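Local coordinates for protein heme oxygenase (PDB 4RAJ) that probably catalyses the oxidative cleavage of heme to biliverdin, with release of iron and carbon monoxide, at residues A[44-49]-A[228-233]; A[98-103]-A[109-114]; A[64-69]-A[127-132]; A[119-124]-A[221-226]. All blocks are in the same frame, centred on the assembly; numbering follows the deposited sequence.

Contact 1 (A[44-49]-A[228-233])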
# COMPACT_ATOMS: atom_id res chain seq x y z
N ILE A 44 12.89 13.44 -4.93
CA ILE A 44 13.67 14.23 -5.88
C ILE A 44 14.61 13.31 -6.64
O ILE A 44 14.78 13.44 -7.86
CB ILE A 44 14.46 15.37 -5.19
CG1 ILE A 44 13.60 16.63 -5.13
CG2 ILE A 44 15.72 15.72 -5.96
CD1 ILE A 44 13.07 17.05 -6.48
N ALA A 45 15.19 12.36 -5.93
CA ALA A 45 16.06 11.38 -6.56
C ALA A 45 15.28 10.59 -7.60
O ALA A 45 15.72 10.42 -8.72
CB ALA A 45 16.68 10.45 -5.52
N LEU A 46 14.10 10.11 -7.22
CA LEU A 46 13.31 9.27 -8.12
C LEU A 46 12.81 10.03 -9.35
O LEU A 46 12.80 9.49 -10.45
CB LEU A 46 12.13 8.65 -7.39
CG LEU A 46 12.47 7.74 -6.22
CD1 LEU A 46 11.16 7.24 -5.64
CD2 LEU A 46 13.35 6.58 -6.67
N PHE A 47 12.39 11.28 -9.16
CA PHE A 47 11.85 12.07 -10.27
C PHE A 47 12.94 12.52 -11.24
O PHE A 47 12.64 13.05 -12.31
CB PHE A 47 11.09 13.28 -9.75
CG PHE A 47 9.78 12.94 -9.11
CD1 PHE A 47 8.93 12.03 -9.71
CD2 PHE A 47 9.40 13.54 -7.92
CE1 PHE A 47 7.72 11.70 -9.13
CE2 PHE A 47 8.19 13.21 -7.33
CZ PHE A 47 7.35 12.29 -7.94
N SER A 48 14.20 12.28 -10.89
CA SER A 48 15.29 12.65 -11.78
C SER A 48 15.36 11.71 -12.97
O SER A 48 15.99 12.03 -14.00
CB SER A 48 16.63 12.67 -11.03
OG SER A 48 17.04 11.35 -10.72
N ASP A 49 14.69 10.56 -12.86
CA ASP A 49 14.77 9.51 -13.89
C ASP A 49 13.53 8.61 -13.83
O ASP A 49 13.34 7.90 -12.84
CB ASP A 49 16.04 8.67 -13.68
CG ASP A 49 16.29 7.66 -14.79
OD1 ASP A 49 15.34 7.23 -15.48
OD2 ASP A 49 17.48 7.30 -14.98
N PHE A 228 16.23 0.16 -1.06
CA PHE A 228 16.22 0.43 -2.50
C PHE A 228 17.51 1.12 -2.90
O PHE A 228 17.91 2.11 -2.29
CB PHE A 228 15.00 1.29 -2.90
CG PHE A 228 14.93 1.59 -4.39
CD1 PHE A 228 14.47 0.62 -5.28
CD2 PHE A 228 15.32 2.82 -4.89
CE1 PHE A 228 14.41 0.89 -6.65
CE2 PHE A 228 15.25 3.10 -6.26
CZ PHE A 228 14.80 2.13 -7.14
N PRO A 229 18.18 0.58 -3.94
CA PRO A 229 19.48 1.09 -4.38
C PRO A 229 19.38 2.38 -5.20
O PRO A 229 19.17 2.34 -6.41
CB PRO A 229 20.02 -0.05 -5.24
CG PRO A 229 18.80 -0.73 -5.78
CD PRO A 229 17.76 -0.62 -4.69
N LEU A 230 19.54 3.52 -4.53
CA LEU A 230 19.51 4.81 -5.19
C LEU A 230 20.90 5.27 -5.61
O LEU A 230 21.77 5.49 -4.77
CB LEU A 230 18.88 5.86 -4.27
CG LEU A 230 17.45 6.23 -4.62
CD1 LEU A 230 16.94 7.26 -3.65
CD2 LEU A 230 17.39 6.77 -6.05
N PRO A 231 21.11 5.44 -6.93
CA PRO A 231 22.38 5.93 -7.47
C PRO A 231 22.83 7.22 -6.79
O PRO A 231 21.98 8.03 -6.42
CB PRO A 231 22.05 6.18 -8.95
CG PRO A 231 20.93 5.24 -9.24
CD PRO A 231 20.11 5.19 -7.98
N ALA A 232 24.13 7.39 -6.62
CA ALA A 232 24.67 8.63 -6.04
C ALA A 232 24.28 9.84 -6.89
O ALA A 232 24.05 10.93 -6.37
CB ALA A 232 26.18 8.54 -5.92
N THR A 233 24.21 9.64 -8.20
CA THR A 233 23.87 10.71 -9.13
C THR A 233 22.42 11.18 -8.97
O THR A 233 22.02 12.22 -9.50
CB THR A 233 24.09 10.28 -10.58
OG1 THR A 233 23.81 8.88 -10.72
CG2 THR A 233 25.52 10.52 -10.98

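Contact 2 (A[98-103]-A[109-114])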
# COMPACT_ATOMS: atom_id res chain seq x y z
N GLY A 98 -3.04 -1.36 -11.08
CA GLY A 98 -2.56 -0.01 -11.36
C GLY A 98 -1.04 0.12 -11.31
O GLY A 98 -0.41 0.74 -12.19
N PHE A 99 -0.42 -0.46 -10.29
CA PHE A 99 1.05 -0.47 -10.22
C PHE A 99 1.65 -1.20 -11.41
O PHE A 99 2.62 -0.76 -12.01
CB PHE A 99 1.55 -1.13 -8.93
CG PHE A 99 1.62 -0.19 -7.75
CD1 PHE A 99 0.50 -0.00 -6.95
CD2 PHE A 99 2.80 0.48 -7.44
CE1 PHE A 99 0.55 0.84 -5.87
CE2 PHE A 99 2.86 1.32 -6.36
CZ PHE A 99 1.73 1.51 -5.57
N LYS A 100 1.08 -2.34 -11.76
CA LYS A 100 1.64 -3.11 -12.86
C LYS A 100 1.53 -2.32 -14.17
O LYS A 100 2.46 -2.31 -14.96
CB LYS A 100 0.94 -4.46 -13.01
CG LYS A 100 1.75 -5.46 -13.83
CD LYS A 100 0.93 -6.69 -14.22
CE LYS A 100 1.86 -7.80 -14.70
NZ LYS A 100 1.09 -8.91 -15.31
N GLN A 101 0.40 -1.64 -14.38
CA GLN A 101 0.25 -0.81 -15.57
C GLN A 101 1.34 0.26 -15.66
O GLN A 101 1.92 0.48 -16.73
CB GLN A 101 -1.14 -0.14 -15.58
CG GLN A 101 -2.24 -1.08 -15.99
CD GLN A 101 -3.62 -0.53 -15.67
OE1 GLN A 101 -3.89 0.65 -15.90
NE2 GLN A 101 -4.49 -1.39 -15.15
N ASP A 102 1.60 0.93 -14.55
CA ASP A 102 2.63 1.97 -14.53
C ASP A 102 4.02 1.40 -14.79
O ASP A 102 4.79 1.94 -15.58
CB ASP A 102 2.61 2.71 -13.19
CG ASP A 102 1.46 3.68 -13.07
OD1 ASP A 102 0.78 3.94 -14.11
OD2 ASP A 102 1.24 4.18 -11.95
N VAL A 103 4.34 0.30 -14.12
CA VAL A 103 5.64 -0.32 -14.32
C VAL A 103 5.85 -0.73 -15.78
O VAL A 103 6.93 -0.50 -16.35
CB VAL A 103 5.82 -1.53 -13.38
CG1 VAL A 103 7.04 -2.37 -13.77
CG2 VAL A 103 5.93 -1.05 -11.91
N ALA A 109 9.26 -3.54 -22.40
CA ALA A 109 9.23 -4.99 -22.57
C ALA A 109 9.95 -5.78 -21.47
O ALA A 109 9.47 -6.82 -21.02
CB ALA A 109 9.80 -5.37 -23.93
N THR A 110 11.09 -5.26 -21.03
CA THR A 110 11.91 -5.99 -20.05
C THR A 110 11.72 -5.47 -18.63
O THR A 110 12.62 -5.59 -17.80
CB THR A 110 13.38 -5.92 -20.42
OG1 THR A 110 13.80 -4.55 -20.45
CG2 THR A 110 13.59 -6.56 -21.80
N TRP A 111 10.54 -4.93 -18.34
CA TRP A 111 10.26 -4.40 -17.00
C TRP A 111 10.61 -5.38 -15.87
O TRP A 111 11.16 -4.97 -14.85
CB TRP A 111 8.79 -3.98 -16.88
CG TRP A 111 7.76 -5.08 -16.98
CD1 TRP A 111 7.13 -5.50 -18.12
CD2 TRP A 111 7.21 -5.86 -15.91
NE1 TRP A 111 6.24 -6.50 -17.82
CE2 TRP A 111 6.27 -6.75 -16.48
CE3 TRP A 111 7.44 -5.90 -14.53
CZ2 TRP A 111 5.56 -7.67 -15.72
CZ3 TRP A 111 6.72 -6.82 -13.77
CH2 TRP A 111 5.79 -7.68 -14.37
N GLN A 112 10.33 -6.66 -16.05
CA GLN A 112 10.54 -7.60 -14.95
C GLN A 112 12.01 -7.74 -14.61
O GLN A 112 12.38 -7.74 -13.43
CB GLN A 112 9.92 -8.95 -15.29
CG GLN A 112 9.85 -9.90 -14.13
CD GLN A 112 8.83 -10.98 -14.38
OE1 GLN A 112 8.95 -11.74 -15.35
NE2 GLN A 112 7.82 -11.06 -13.53
N ALA A 113 12.87 -7.83 -15.63
CA ALA A 113 14.31 -7.81 -15.41
C ALA A 113 14.79 -6.50 -14.80
O ALA A 113 15.67 -6.52 -13.94
CB ALA A 113 15.05 -8.07 -16.70
N GLN A 114 14.23 -5.37 -15.23
CA GLN A 114 14.70 -4.09 -14.70
C GLN A 114 14.31 -3.90 -13.24
O GLN A 114 14.89 -3.05 -12.56
CB GLN A 114 14.18 -2.89 -15.51
CG GLN A 114 14.06 -3.11 -17.00
CD GLN A 114 14.04 -1.83 -17.82
OE1 GLN A 114 13.50 -0.81 -17.39
NE2 GLN A 114 14.52 -1.92 -19.06

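Contact 3 (A[64-69]-A[127-132])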
# COMPACT_ATOMS: atom_id res chain seq x y z
N PHE A 64 1.72 -4.70 -2.90
CA PHE A 64 0.28 -4.81 -3.12
C PHE A 64 -0.13 -6.15 -3.75
O PHE A 64 -1.21 -6.64 -3.45
CB PHE A 64 -0.23 -3.63 -3.96
CG PHE A 64 -0.36 -2.37 -3.16
CD1 PHE A 64 -1.44 -2.20 -2.30
CD2 PHE A 64 0.62 -1.40 -3.19
CE1 PHE A 64 -1.55 -1.05 -1.51
CE2 PHE A 64 0.51 -0.25 -2.40
CZ PHE A 64 -0.57 -0.08 -1.57
N VAL A 65 0.70 -6.75 -4.60
CA VAL A 65 0.38 -8.10 -5.08
C VAL A 65 0.21 -9.04 -3.89
O VAL A 65 -0.76 -9.81 -3.82
CB VAL A 65 1.48 -8.65 -6.03
CG1 VAL A 65 1.37 -10.16 -6.14
CG2 VAL A 65 1.37 -7.99 -7.40
N ALA A 66 1.13 -8.95 -2.93
CA ALA A 66 1.15 -9.86 -1.79
C ALA A 66 -0.07 -9.66 -0.89
O ALA A 66 -0.74 -10.62 -0.52
CB ALA A 66 2.43 -9.67 -0.98
N LEU A 67 -0.33 -8.41 -0.51
CA LEU A 67 -1.47 -8.06 0.33
C LEU A 67 -2.79 -8.46 -0.32
O LEU A 67 -3.68 -9.05 0.32
CB LEU A 67 -1.45 -6.55 0.63
CG LEU A 67 -2.55 -5.91 1.47
CD1 LEU A 67 -2.83 -6.72 2.73
CD2 LEU A 67 -2.12 -4.50 1.83
N GLU A 68 -2.94 -8.16 -1.60
CA GLU A 68 -4.20 -8.41 -2.26
C GLU A 68 -4.41 -9.91 -2.53
O GLU A 68 -5.54 -10.39 -2.51
CB GLU A 68 -4.30 -7.56 -3.53
CG GLU A 68 -4.60 -6.09 -3.16
CD GLU A 68 -4.29 -5.07 -4.24
OE1 GLU A 68 -4.21 -5.45 -5.43
OE2 GLU A 68 -4.13 -3.88 -3.89
N ALA A 69 -3.32 -10.65 -2.75
CA ALA A 69 -3.43 -12.10 -2.91
C ALA A 69 -3.86 -12.75 -1.59
O ALA A 69 -4.67 -13.68 -1.57
CB ALA A 69 -2.12 -12.68 -3.37
N ALA A 127 6.42 -12.48 3.01
CA ALA A 127 6.27 -13.68 3.83
C ALA A 127 5.31 -13.43 4.98
O ALA A 127 4.46 -14.27 5.29
CB ALA A 127 7.62 -14.13 4.35
N HIS A 128 5.43 -12.25 5.59
CA HIS A 128 4.58 -11.88 6.71
C HIS A 128 3.11 -11.80 6.29
O HIS A 128 2.23 -12.29 6.98
CB HIS A 128 5.02 -10.55 7.31
CG HIS A 128 4.21 -10.13 8.49
ND1 HIS A 128 4.15 -10.87 9.65
CD2 HIS A 128 3.40 -9.06 8.68
CE1 HIS A 128 3.35 -10.27 10.52
NE2 HIS A 128 2.89 -9.17 9.95
N LEU A 129 2.86 -11.16 5.15
CA LEU A 129 1.50 -11.04 4.64
C LEU A 129 0.89 -12.40 4.31
O LEU A 129 -0.28 -12.66 4.63
CB LEU A 129 1.47 -10.14 3.39
CG LEU A 129 1.78 -8.67 3.68
CD1 LEU A 129 2.02 -7.87 2.39
CD2 LEU A 129 0.65 -8.06 4.47
N ALA A 130 1.68 -13.26 3.68
CA ALA A 130 1.22 -14.61 3.35
C ALA A 130 0.87 -15.36 4.62
O ALA A 130 -0.15 -16.07 4.68
CB ALA A 130 2.28 -15.36 2.56
N SER A 131 1.70 -15.20 5.64
CA SER A 131 1.49 -15.86 6.92
C SER A 131 0.22 -15.35 7.61
O SER A 131 -0.50 -16.13 8.22
CB SER A 131 2.70 -15.67 7.83
OG SER A 131 2.59 -16.49 8.98
N LEU A 132 -0.03 -14.05 7.52
CA LEU A 132 -1.25 -13.50 8.08
C LEU A 132 -2.45 -14.07 7.36
O LEU A 132 -3.46 -14.38 7.98
CB LEU A 132 -1.26 -11.97 8.00
CG LEU A 132 -0.37 -11.17 8.94
CD1 LEU A 132 -0.54 -9.68 8.63
CD2 LEU A 132 -0.68 -11.47 10.42

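Contact 4 (A[119-124]-A[221-226])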
# COMPACT_ATOMS: atom_id res chain seq x y z
N SER A 119 14.63 -7.08 -2.45
CA SER A 119 15.38 -6.92 -1.20
C SER A 119 14.91 -7.93 -0.16
O SER A 119 13.82 -8.48 -0.27
CB SER A 119 15.21 -5.50 -0.65
OG SER A 119 13.87 -5.26 -0.26
N GLN A 120 15.74 -8.16 0.85
CA GLN A 120 15.32 -9.04 1.94
C GLN A 120 14.12 -8.40 2.64
O GLN A 120 13.18 -9.10 3.05
CB GLN A 120 16.45 -9.30 2.93
CG GLN A 120 16.12 -10.39 3.92
CD GLN A 120 15.82 -11.72 3.24
OE1 GLN A 120 16.59 -12.19 2.39
NE2 GLN A 120 14.70 -12.33 3.60
N ALA A 121 14.14 -7.07 2.75
CA ALA A 121 13.05 -6.35 3.40
C ALA A 121 11.71 -6.63 2.71
O ALA A 121 10.68 -6.83 3.37
CB ALA A 121 13.33 -4.86 3.42
N LEU A 122 11.71 -6.62 1.39
CA LEU A 122 10.49 -6.90 0.63
C LEU A 122 10.06 -8.35 0.82
O LEU A 122 8.89 -8.64 1.03
CB LEU A 122 10.70 -6.59 -0.85
CG LEU A 122 9.55 -7.01 -1.79
CD1 LEU A 122 8.24 -6.33 -1.38
CD2 LEU A 122 9.87 -6.67 -3.23
N LYS A 123 11.01 -9.27 0.72
CA LYS A 123 10.70 -10.69 0.88
C LYS A 123 10.13 -10.98 2.27
O LYS A 123 9.20 -11.78 2.42
CB LYS A 123 11.94 -11.54 0.61
CG LYS A 123 12.36 -11.49 -0.87
CD LYS A 123 13.51 -12.44 -1.21
CE LYS A 123 14.84 -11.92 -0.71
NZ LYS A 123 15.95 -12.82 -1.13
N ASP A 124 10.68 -10.32 3.28
CA ASP A 124 10.20 -10.48 4.65
C ASP A 124 8.74 -10.01 4.78
O ASP A 124 7.94 -10.63 5.47
CB ASP A 124 11.09 -9.71 5.64
CG ASP A 124 12.47 -10.38 5.84
OD1 ASP A 124 12.64 -11.56 5.47
OD2 ASP A 124 13.38 -9.71 6.36
N ASN A 221 7.46 -0.88 5.32
CA ASN A 221 7.58 0.08 4.23
C ASN A 221 8.89 0.83 4.34
O ASN A 221 9.58 1.02 3.34
CB ASN A 221 6.41 1.07 4.23
CG ASN A 221 5.17 0.50 3.59
OD1 ASN A 221 5.09 -0.70 3.34
ND2 ASN A 221 4.18 1.35 3.34
N ASN A 222 9.25 1.24 5.55
CA ASN A 222 10.48 2.01 5.71
C ASN A 222 11.71 1.16 5.36
O ASN A 222 12.64 1.64 4.72
CB ASN A 222 10.58 2.55 7.13
CG ASN A 222 9.60 3.68 7.38
OD1 ASN A 222 8.88 4.10 6.46
ND2 ASN A 222 9.56 4.17 8.61
N ALA A 223 11.67 -0.11 5.75
CA ALA A 223 12.74 -1.04 5.46
C ALA A 223 12.91 -1.24 3.96
O ALA A 223 14.02 -1.29 3.44
CB ALA A 223 12.47 -2.38 6.14
N ILE A 224 11.78 -1.36 3.27
CA ILE A 224 11.77 -1.57 1.82
C ILE A 224 12.31 -0.33 1.09
O ILE A 224 13.12 -0.43 0.16
CB ILE A 224 10.36 -1.93 1.35
CG1 ILE A 224 9.97 -3.30 1.93
CG2 ILE A 224 10.25 -1.94 -0.17
CD1 ILE A 224 8.50 -3.66 1.77
N ILE A 225 11.87 0.83 1.54
CA ILE A 225 12.36 2.10 0.99
C ILE A 225 13.87 2.26 1.18
O ILE A 225 14.60 2.65 0.26
CB ILE A 225 11.63 3.28 1.64
CG1 ILE A 225 10.17 3.28 1.18
CG2 ILE A 225 12.27 4.59 1.24
CD1 ILE A 225 9.28 4.14 2.04
N LYS A 226 14.36 1.95 2.38
CA LYS A 226 15.77 2.14 2.67
C LYS A 226 16.65 1.15 1.93
O LYS A 226 17.81 1.44 1.62
CB LYS A 226 16.01 2.05 4.18
CG LYS A 226 15.59 3.32 4.90
CD LYS A 226 15.98 3.30 6.36
CE LYS A 226 15.17 2.27 7.12
NZ LYS A 226 15.23 2.51 8.59
O HOH W 1 13.58 -2.73 -1.15

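Contact 1 (A[44-49]-A[228-233])
The carbonyl oxygen of Ala45 takes two bonds from Ser48, while the methyl of Ala45 meets Leu230. Here, in the all-helical heme oxygenase fold, the last turn of helix 29-47 is met by the tail that follows helix 204-227. Ser48 OG donates to Ala45 O at 2.6 Å, and Ser48 N reaches Ala45 O at 3.2 Å. The C=O...OG angle is 148°, and OG lies 18° off the carbonyl plane. The Ser48 side chain is thus tied back onto the turn that carries Ala45. The link between the two segments is wholly apolar. Ala45 CB fits against the forked end of Leu230, 3.7 Å from Leu230 CD1 and 3.8 Å from Leu230 CD2. Leu46 leaves its helix beside the tail rather than straight at it, and its end turns in. Its CG stands beside the backbone N (chi1 -61°), which brings CD2 to both partners. Leu46 and Leu230 run at about a right angle to each other. The area is at the surface, and helix 50-76 backs it: Leu46 touches Ala56, Phe228 touches Cys59 and Leu230 touches Leu52. Asp49 N-caps that helix through OD1, which accepts from Asp51 N. The Leu46 side chain also comes within about 4 Å of a bound polyether, probably from the crystallisation liquor. Leu46 CD2 lies 4.1 Å from Leu230 CD2 and 4.0 Å from Phe228 CE2, a rim carbon of the ring that it meets obliquely.

Contact 2 (A[98-103]-A[109-114])
Trp111 leans its indole toward helix 96-107, where Val103 and Lys100 receive it. Its first torsion is 65°, which sets CG between the backbone N and the carbonyl carbon. That is the crowded position for a side chain, and here it turns the ring onto the preceding helix. Val103 is the nearer partner. Its CG1 is anti to the backbone N (chi1 168°) and points at the six-membered ring, 3.6 Å from Trp111 CE3. The same methyl lies 3.9 Å from Trp111 CB, so one branch touches both ring and stem. Lys100 sits one turn earlier. Its chain is extended throughout and runs out past the indole, with CE 3.8 Å from Trp111 CZ2 and 3.9 Å from Trp111 CH2. Both approaches are oblique to the ring. The neighbouring Gln112 lays its CB over one face of the indole, 4.0 Å above the ring plane and offset toward the rim. Gln104 also touches Trp111. A weak bond, 3.1 Å from Gln114 NE2 to Thr110 OG1, spans the short helix 111-114. This helix folds back on helix 96-107, the helix before it, within the all-helical heme oxygenase fold. On its far flank, Asp102 ties helix 96-107 to the backbone N atoms of Ala175 and Ala176. The lysine takes part through its CE methylene, so what joins these segments is probably dispersion and the hydrophobic effect, without a directional polar bond.

Contact 3 (A[64-69]-A[127-132])
Leu129 pushes its CD1 methyl over the backbone of helix 50-76, overlapping the join between Ala66 and Leu67. CD1 lies 3.8 Å from Ala66 CB and 3.8 Å from Leu67 N. It is also 4.1 Å from Leu67 CB, so one methyl touches three atoms of two neighbouring residues. The other branch, Leu129 CD2, faces Leu67 CD1 at 4.1 Å. The torsions of the two leucines differ. Leu129 has CG beside its backbone N (chi1 -68°), which sends the fork straight across the gap. Leu67 has CG anti to its backbone N (chi1 179°), which brings its CD1 branch beside Leu129. The CA atoms of Leu67 and Leu129 are 6.0 Å apart, a closeness the small Ala66 probably helps to allow. Both leucines are buried, and His148 and His143 of helix 140-151 touch Leu67 and Leu129 respectively. The carboxylate of Glu68 is bonded by the backbone N atoms of Arg95 and Ala96 and to His148 NE2, three bonds that hold it in place and would probably favour its charged form. On the other helix, the His128 ring has Leu132 CG 3.9 Å above one face, and its NE2 is bonded to Glu213 OE1. This buried leucine-on-alanine packing of two helices is part of the interior of the all-alpha heme oxygenase fold.

Contact 4 (A[119-124]-A[221-226])
Ile224 enters the groove beside Ala121 and Leu122 by one branch. From CB, CG1 stands beside the backbone N (chi1 -66°) and swings toward helix 120-135. It lies 3.8 Å from Leu122 N and 4.0 Å from Ala121 CB. CD1 carries on to Leu122, 4.0 Å from its CA and 4.1 Å from its CD1. Ile224 also touches Cys59 of helix 50-76 and Tyr125. In this helical heme oxygenase fold, helices 120-135 and 204-227 run roughly antiparallel, with segment axes at 151° and 8.3 Å apart. Alanines probably help to allow that spacing: Ala121 CB sits 3.8 Å from Ala223 CB and 3.6 Å from Ala223 O. Ser119 N-caps helix 120-135, its OG accepting from Leu122 N at an angle of 154°. On the opposite helix, Asn221 and Ile225 belong to the pocket that holds a polyether, probably from the crystallisation liquor. Asn221 ND2 is hydrogen-bonded to that molecule, while Asn221 OD1 is held by Gln147. A water joins the two helices at the capped end, 2.7 Å from Ser119 OG and donating to Ile224 O.

In the fold
Contact 3 is the buried one, contacts 2 and 4 are partly buried, and contact 1 lies at the surface. Contacts 3 and 4 share helix 120-135, which meets helix 50-76 in the first and helix 204-227 in the second; their centres are about 14 Å apart. Contact 1 takes up the chain just after contact 4, where helix 204-227 gives way to the tail. Contacts 2 and 3 touch directly, Phe99 CE1 against Phe64 CD2 at 3.5 Å. The direct side-chain contacts of all four are apolar. Contact 2 differs by its aromatic ring and a lysine CE, and contact 4 by a bridging water.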